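Local coordinates for trimeric intracellular cation channel type 1B.2 (Caenorhabditis elegans, PDB 5EIK), which forms a homotrimeric potassium channel of the endoplasmic reticulum that binds PIP2 and may supply counter-ions during calcium release, at residues K137-V142 with I203-E208. Numbering follows the deposited sequence.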
loop_
_atom_site.group_PDB
_atom_site.type_symbol
_atom_site.label_atom_id
_atom_site.label_comp_id
_atom_site.label_asym_id
_atom_site.label_seq_id
_atom_site.Cartn_x
_atom_site.Cartn_y
_atom_site.Cartn_z
ATOM N N LYS A 137 -1.175 -0.398 -23.650
ATOM C CA LYS A 137 -1.606 -0.256 -22.253
ATOM C C LYS A 137 -1.635 1.219 -21.855
ATOM O O LYS A 137 -2.593 1.691 -21.247
ATOM C CB LYS A 137 -0.664 -1.000 -21.300
ATOM C CG LYS A 137 -0.653 -2.510 -21.432
ATOM C CD LYS A 137 0.248 -3.127 -20.367
ATOM C CE LYS A 137 0.157 -4.644 -20.353
ATOM N NZ LYS A 137 -1.254 -5.104 -20.237
ATOM N N ILE A 138 -0.570 1.935 -22.196
ATOM C CA ILE A 138 -0.482 3.348 -21.892
ATOM C C ILE A 138 -1.615 4.126 -22.549
ATOM O O ILE A 138 -2.281 4.925 -21.893
ATOM C CB ILE A 138 0.865 3.920 -22.355
ATOM C CG1 ILE A 138 1.991 3.225 -21.589
ATOM C CG2 ILE A 138 0.895 5.443 -22.148
ATOM C CD1 ILE A 138 3.354 3.643 -21.993
ATOM N N ALA A 139 -1.844 3.880 -23.838
ATOM C CA ALA A 139 -2.892 4.586 -24.577
ATOM C C ALA A 139 -4.260 4.297 -23.986
ATOM O O ALA A 139 -5.083 5.199 -23.838
ATOM C CB ALA A 139 -2.859 4.197 -26.062
ATOM N N ALA A 140 -4.493 3.036 -23.639
ATOM C CA ALA A 140 -5.764 2.633 -23.049
ATOM C C ALA A 140 -5.933 3.300 -21.690
ATOM O O ALA A 140 -7.031 3.729 -21.332
ATOM C CB ALA A 140 -5.817 1.107 -22.891
ATOM N N GLY A 141 -4.836 3.382 -20.942
ATOM C CA GLY A 141 -4.872 4.003 -19.633
ATOM C C GLY A 141 -5.269 5.463 -19.728
ATOM O O GLY A 141 -6.083 5.951 -18.937
ATOM N N VAL A 142 -4.695 6.159 -20.707
ATOM C CA VAL A 142 -4.989 7.567 -20.918
ATOM C C VAL A 142 -6.452 7.758 -21.307
ATOM O O VAL A 142 -7.141 8.633 -20.774
ATOM C CB VAL A 142 -4.071 8.155 -22.014
ATOM C CG1 VAL A 142 -4.549 9.531 -22.421
ATOM C CG2 VAL A 142 -2.642 8.238 -21.491
ATOM N N ILE A 203 2.395 11.550 -21.878
ATOM C CA ILE A 203 2.163 12.970 -22.104
ATOM C C ILE A 203 1.675 13.157 -23.544
ATOM O O ILE A 203 0.660 13.814 -23.797
ATOM C CB ILE A 203 3.462 13.778 -21.899
ATOM C CG1 ILE A 203 3.767 13.897 -20.409
ATOM C CG2 ILE A 203 3.347 15.145 -22.565
ATOM C CD1 ILE A 203 5.122 14.502 -20.117
ATOM N N VAL A 204 2.400 12.555 -24.475
ATOM C CA VAL A 204 2.081 12.637 -25.895
ATOM C C VAL A 204 0.667 12.179 -26.217
ATOM O O VAL A 204 -0.028 12.826 -26.993
ATOM C CB VAL A 204 3.089 11.812 -26.727
ATOM C CG1 VAL A 204 2.571 11.604 -28.145
ATOM C CG2 VAL A 204 4.432 12.539 -26.761
ATOM N N PHE A 205 0.238 11.066 -25.629
ATOM C CA PHE A 205 -1.105 10.561 -25.882
ATOM C C PHE A 205 -2.145 11.448 -25.225
ATOM O O PHE A 205 -3.260 11.583 -25.719
ATOM C CB PHE A 205 -1.259 9.126 -25.357
ATOM C CG PHE A 205 -0.479 8.102 -26.132
ATOM C CD1 PHE A 205 -0.241 8.269 -27.500
ATOM C CD2 PHE A 205 -0.015 6.950 -25.507
ATOM C CE1 PHE A 205 0.446 7.303 -28.225
ATOM C CE2 PHE A 205 0.673 5.976 -26.226
ATOM C CZ PHE A 205 0.906 6.154 -27.589
ATOM N N THR A 206 -1.784 12.046 -24.097
ATOM C CA THR A 206 -2.709 12.919 -23.402
ATOM C C THR A 206 -2.922 14.149 -24.263
ATOM O O THR A 206 -4.064 14.528 -24.546
ATOM C CB THR A 206 -2.164 13.328 -22.022
ATOM O OG1 THR A 206 -2.086 12.167 -21.185
ATOM C CG2 THR A 206 -3.078 14.351 -21.362
ATOM N N LEU A 207 -1.821 14.761 -24.686
ATOM C CA LEU A 207 -1.887 15.947 -25.540
ATOM C C LEU A 207 -2.692 15.628 -26.789
ATOM O O LEU A 207 -3.573 16.389 -27.204
ATOM C CB LEU A 207 -0.484 16.386 -25.956
ATOM C CG LEU A 207 0.396 17.001 -24.872
ATOM C CD1 LEU A 207 1.745 17.349 -25.468
ATOM C CD2 LEU A 207 -0.276 18.242 -24.304
ATOM N N GLU A 208 -2.371 14.488 -27.383
ATOM C CA GLU A 208 -3.032 14.022 -28.584
ATOM C C GLU A 208 -4.539 13.936 -28.360
ATOM O O GLU A 208 -5.328 14.277 -29.242
ATOM C CB GLU A 208 -2.468 12.658 -28.952
ATOM C CG GLU A 208 -2.850 12.175 -30.312
ATOM C CD GLU A 208 -2.086 10.935 -30.711
ATOM O OE1 GLU A 208 -2.289 9.884 -30.066
ATOM O OE2 GLU A 208 -1.280 11.014 -31.664
#
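Phe205 reaches across to helix 120-148 and brings the CD2 and CE2 atoms of its ring against Ile138 and Ala139. Ala139 stands over one face, its CB 4.0 Å from Phe205 CE2, and Ala139 CA closes to 3.8 Å of Phe205 CD2. Ile138 comes to the edge, near the ring plane: its CG2, anti to the backbone N, lies 3.8 Å from Phe205 CD2, and the two side chains cross at about a right angle. The contact is a buried, apolar packing of two transmembrane helices of the TRIC channel, the fourth (120-148) and the sixth (194-209), whose local axes approach to 9.5 Å and cross at -43°. One turn after Ile138, Val142 meets Phe205 and Thr206 with its two methyls. Val142 CG1, anti to its own N, sits 3.8 Å from Thr206 OG1, the two side chains again crossing at about a right angle, while Val142 CG2 faces Phe205 CB at 4.2 Å. That hydroxyl is hydrogen-bonded to Ser202 O, one turn back, and meets Val142 only by van der Waals contact. Phe229 of helix 218-238 also touches Ile138, and Arg134, a PIP2-binding residue, lies one turn before it.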